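Local coordinates for protein Alp7A (Bacillus subtilis, PDB 5EC0) that probably forms actin-like, nucleotide-binding filaments that segregate plasmid DNA in the bacterial cell, at residues 88-96 / 127-135. Numbering follows the deposited sequence.
Sequences LHNKVESHI and TMLPIWLLK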
loop_
_atom_site.group_PDB
_atom_site.type_symbol
_atom_site.label_atom_id
_atom_site.label_comp_id
_atom_site.label_asym_id
_atom_site.label_seq_id
_atom_site.Cartn_x
_atom_site.Cartn_y
_atom_site.Cartn_z
ATOM N N LEU A 88 -3.443 -3.634 -13.552
ATOM C CA LEU A 88 -2.487 -4.317 -12.681
ATOM C C LEU A 88 -1.200 -4.635 -13.437
ATOM O O LEU A 88 -1.132 -5.625 -14.160
ATOM C CB LEU A 88 -3.094 -5.611 -12.121
ATOM C CG LEU A 88 -4.338 -5.569 -11.223
ATOM C CD1 LEU A 88 -4.974 -6.967 -11.129
ATOM C CD2 LEU A 88 -4.004 -5.017 -9.835
ATOM N N HIS A 89 -0.179 -3.802 -13.271
ATOM C CA HIS A 89 1.069 -4.003 -13.998
ATOM C C HIS A 89 2.007 -4.979 -13.274
ATOM O O HIS A 89 1.990 -5.082 -12.043
ATOM C CB HIS A 89 1.774 -2.661 -14.238
ATOM C CG HIS A 89 2.101 -1.911 -12.984
ATOM N ND1 HIS A 89 1.154 -1.219 -12.261
ATOM C CD2 HIS A 89 3.274 -1.745 -12.324
ATOM C CE1 HIS A 89 1.728 -0.658 -11.211
ATOM N NE2 HIS A 89 3.014 -0.962 -11.225
ATOM N N ASN A 90 2.808 -5.702 -14.052
ATOM C CA ASN A 90 3.819 -6.599 -13.505
ATOM C C ASN A 90 4.851 -5.777 -12.735
ATOM O O ASN A 90 5.638 -5.033 -13.325
ATOM C CB ASN A 90 4.474 -7.417 -14.627
ATOM C CG ASN A 90 5.404 -8.501 -14.103
ATOM O OD1 ASN A 90 6.102 -8.313 -13.106
ATOM N ND2 ASN A 90 5.422 -9.644 -14.783
ATOM N N LYS A 91 4.837 -5.909 -11.413
ATOM C CA LYS A 91 5.618 -5.032 -10.552
ATOM C C LYS A 91 7.123 -5.176 -10.780
ATOM O O LYS A 91 7.893 -4.249 -10.497
ATOM C CB LYS A 91 5.286 -5.309 -9.082
ATOM C CG LYS A 91 3.811 -5.139 -8.727
ATOM C CD LYS A 91 3.429 -3.667 -8.629
ATOM C CE LYS A 91 2.010 -3.492 -8.105
ATOM N NZ LYS A 91 1.558 -2.077 -8.237
ATOM N N VAL A 92 7.532 -6.336 -11.301
ATOM C CA VAL A 92 8.947 -6.638 -11.482
ATOM C C VAL A 92 9.497 -6.058 -12.781
ATOM O O VAL A 92 10.544 -5.419 -12.782
ATOM C CB VAL A 92 9.206 -8.160 -11.462
ATOM C CG1 VAL A 92 10.682 -8.454 -11.692
ATOM C CG2 VAL A 92 8.750 -8.756 -10.144
ATOM N N GLU A 93 8.786 -6.271 -13.883
ATOM C CA GLU A 93 9.307 -5.894 -15.195
ATOM C C GLU A 93 8.906 -4.479 -15.639
ATOM O O GLU A 93 9.486 -3.927 -16.571
ATOM C CB GLU A 93 8.864 -6.932 -16.221
ATOM C CG GLU A 93 9.433 -8.315 -15.918
ATOM C CD GLU A 93 8.813 -9.397 -16.769
ATOM O OE1 GLU A 93 7.667 -9.196 -17.220
ATOM O OE2 GLU A 93 9.469 -10.441 -16.997
ATOM N N SER A 94 7.930 -3.892 -14.958
ATOM C CA SER A 94 7.520 -2.521 -15.219
ATOM C C SER A 94 8.437 -1.508 -14.542
ATOM O O SER A 94 8.864 -1.710 -13.409
ATOM C CB SER A 94 6.091 -2.291 -14.745
ATOM O OG SER A 94 5.811 -0.910 -14.692
ATOM N N HIS A 95 8.713 -0.412 -15.239
ATOM C CA HIS A 95 9.580 0.644 -14.730
ATOM C C HIS A 95 8.867 1.555 -13.732
ATOM O O HIS A 95 9.510 2.294 -12.979
ATOM C CB HIS A 95 10.108 1.479 -15.895
ATOM C CG HIS A 95 9.025 2.094 -16.722
ATOM N ND1 HIS A 95 8.508 1.483 -17.845
ATOM C CD2 HIS A 95 8.340 3.253 -16.573
ATOM C CE1 HIS A 95 7.562 2.249 -18.362
ATOM N NE2 HIS A 95 7.438 3.326 -17.607
ATOM N N ILE A 96 7.538 1.499 -13.723
ATOM C CA ILE A 96 6.746 2.384 -12.872
ATOM C C ILE A 96 7.100 2.331 -11.362
ATOM O O ILE A 96 7.294 3.388 -10.754
ATOM C CB ILE A 96 5.232 2.113 -13.068
ATOM C CG1 ILE A 96 4.797 2.597 -14.449
ATOM C CG2 ILE A 96 4.387 2.788 -11.973
ATOM C CD1 ILE A 96 3.341 2.291 -14.760
ATOM N N THR A 127 10.617 -4.087 0.124
ATOM C CA THR A 127 9.299 -3.957 -0.473
ATOM C C THR A 127 8.643 -5.347 -0.473
ATOM O O THR A 127 9.009 -6.216 0.343
ATOM C CB THR A 127 9.366 -3.317 -1.898
ATOM O OG1 THR A 127 8.040 -3.080 -2.378
ATOM C CG2 THR A 127 10.147 -4.188 -2.910
ATOM N N MET A 128 7.664 -5.562 -1.341
ATOM C CA MET A 128 6.940 -6.832 -1.346
ATOM C C MET A 128 6.234 -7.013 -2.684
ATOM O O MET A 128 6.181 -6.081 -3.483
ATOM C CB MET A 128 5.939 -6.895 -0.173
ATOM C CG MET A 128 5.239 -5.576 0.090
ATOM S SD MET A 128 4.233 -5.475 1.589
ATOM C CE MET A 128 3.895 -3.724 1.601
ATOM N N LEU A 129 5.710 -8.212 -2.931
ATOM C CA LEU A 129 4.963 -8.499 -4.162
ATOM C C LEU A 129 3.548 -9.004 -3.865
ATOM O O LEU A 129 3.344 -9.754 -2.911
ATOM C CB LEU A 129 5.691 -9.539 -5.013
ATOM C CG LEU A 129 6.923 -9.067 -5.783
ATOM C CD1 LEU A 129 7.455 -10.218 -6.608
ATOM C CD2 LEU A 129 6.563 -7.877 -6.659
ATOM N N PRO A 130 2.579 -8.616 -4.697
ATOM C CA PRO A 130 1.191 -9.091 -4.545
ATOM C C PRO A 130 1.044 -10.583 -4.858
ATOM O O PRO A 130 1.754 -11.123 -5.709
ATOM C CB PRO A 130 0.404 -8.237 -5.553
ATOM C CG PRO A 130 1.417 -7.850 -6.621
ATOM C CD PRO A 130 2.759 -7.747 -5.881
ATOM N N ILE A 131 0.114 -11.237 -4.171
ATOM C CA ILE A 131 -0.089 -12.669 -4.331
ATOM C C ILE A 131 -0.516 -13.026 -5.750
ATOM O O ILE A 131 -0.123 -14.074 -6.277
ATOM C CB ILE A 131 -1.107 -13.195 -3.283
ATOM C CG1 ILE A 131 -0.489 -13.087 -1.891
ATOM C CG2 ILE A 131 -1.514 -14.656 -3.553
ATOM C CD1 ILE A 131 -1.458 -13.337 -0.771
ATOM N N TRP A 132 -1.280 -12.154 -6.397
ATOM C CA TRP A 132 -1.767 -12.485 -7.728
ATOM C C TRP A 132 -0.581 -12.579 -8.691
ATOM O O TRP A 132 -0.606 -13.347 -9.648
ATOM C CB TRP A 132 -2.796 -11.460 -8.231
ATOM C CG TRP A 132 -2.240 -10.074 -8.507
ATOM C CD1 TRP A 132 -2.346 -8.973 -7.699
ATOM C CD2 TRP A 132 -1.514 -9.644 -9.675
ATOM N NE1 TRP A 132 -1.737 -7.893 -8.290
ATOM C CE2 TRP A 132 -1.217 -8.276 -9.490
ATOM C CE3 TRP A 132 -1.094 -10.285 -10.847
ATOM C CZ2 TRP A 132 -0.508 -7.536 -10.445
ATOM C CZ3 TRP A 132 -0.381 -9.547 -11.791
ATOM C CH2 TRP A 132 -0.098 -8.185 -11.582
ATOM N N LEU A 133 0.459 -11.793 -8.436
ATOM C CA LEU A 133 1.662 -11.879 -9.253
ATOM C C LEU A 133 2.526 -13.107 -8.888
ATOM O O LEU A 133 2.999 -13.803 -9.764
ATOM C CB LEU A 133 2.473 -10.589 -9.126
ATOM C CG LEU A 133 3.672 -10.472 -10.059
ATOM C CD1 LEU A 133 3.292 -10.878 -11.486
ATOM C CD2 LEU A 133 4.182 -9.065 -10.050
ATOM N N LEU A 134 2.720 -13.372 -7.597
ATOM C CA LEU A 134 3.524 -14.524 -7.168
ATOM C C LEU A 134 2.950 -15.880 -7.599
ATOM O O LEU A 134 3.692 -16.783 -7.984
ATOM C CB LEU A 134 3.700 -14.502 -5.648
ATOM C CG LEU A 134 4.595 -13.344 -5.175
ATOM C CD1 LEU A 134 4.437 -13.050 -3.691
ATOM C CD2 LEU A 134 6.071 -13.598 -5.507
ATOM N N LYS A 135 1.632 -16.022 -7.539
ATOM C CA LYS A 135 0.976 -17.298 -7.836
ATOM C C LYS A 135 1.115 -17.742 -9.287
ATOM O O LYS A 135 0.876 -18.891 -9.606
ATOM C CB LYS A 135 -0.509 -17.225 -7.480
ATOM C CG LYS A 135 -0.780 -17.211 -6.004
ATOM C CD LYS A 135 -0.776 -18.603 -5.417
ATOM C CE LYS A 135 -2.106 -19.297 -5.636
ATOM N NZ LYS A 135 -2.210 -20.506 -4.765
#
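Near the nucleotide site of this actin-like fold, L88 lies against W132 and K91 against L129, P130 and L133. The loop 88-94, which leads into helix 95-112, here packs on the turn where strand 119-129 passes through P130 into helix 131-134; no hydrogen bond crosses between them. L88 CB touches W132 CZ2 at 3.6 Å, and L88 CD1 lies over one face of the indole, offset toward the rim. On the opposite face, also near the rim, P130 CG from the tryptophan's own segment sits 3.4 Å above the plane of the W132 ring. At the ring's edge, near its plane, H89 O lies 3.8 Å from W132 CH2. With CG of W132 held between its backbone N and carbonyl carbon (chi1 68°), the ring is brought up beside L88 and the carbonyl of H89. K91 lays its CB and CG over L129 CD2, P130 CD and L133 CD2, then bends at chi2; its NZ bonds to F10 O, and its side chain also touches N12, an ADP-binding residue. Farther along the loop, V92 CG2 meets L129 CD1 at 4.0 Å, and M143 of helix 140-149 touches both L129 and L133. N90 closes an Asx turn: its OD1 accepts from V92 N at 3.0 Å, in the carbonyl plane, and more weakly from E93 N. An alanine here would probably leave V92 N without its mate, and cost the weak E93 N bond and the amide's contact with the L133 methyls. The methyl CD2 of L133 lies 3.7 Å from N90 OD1 and 3.5 Å from K91 N.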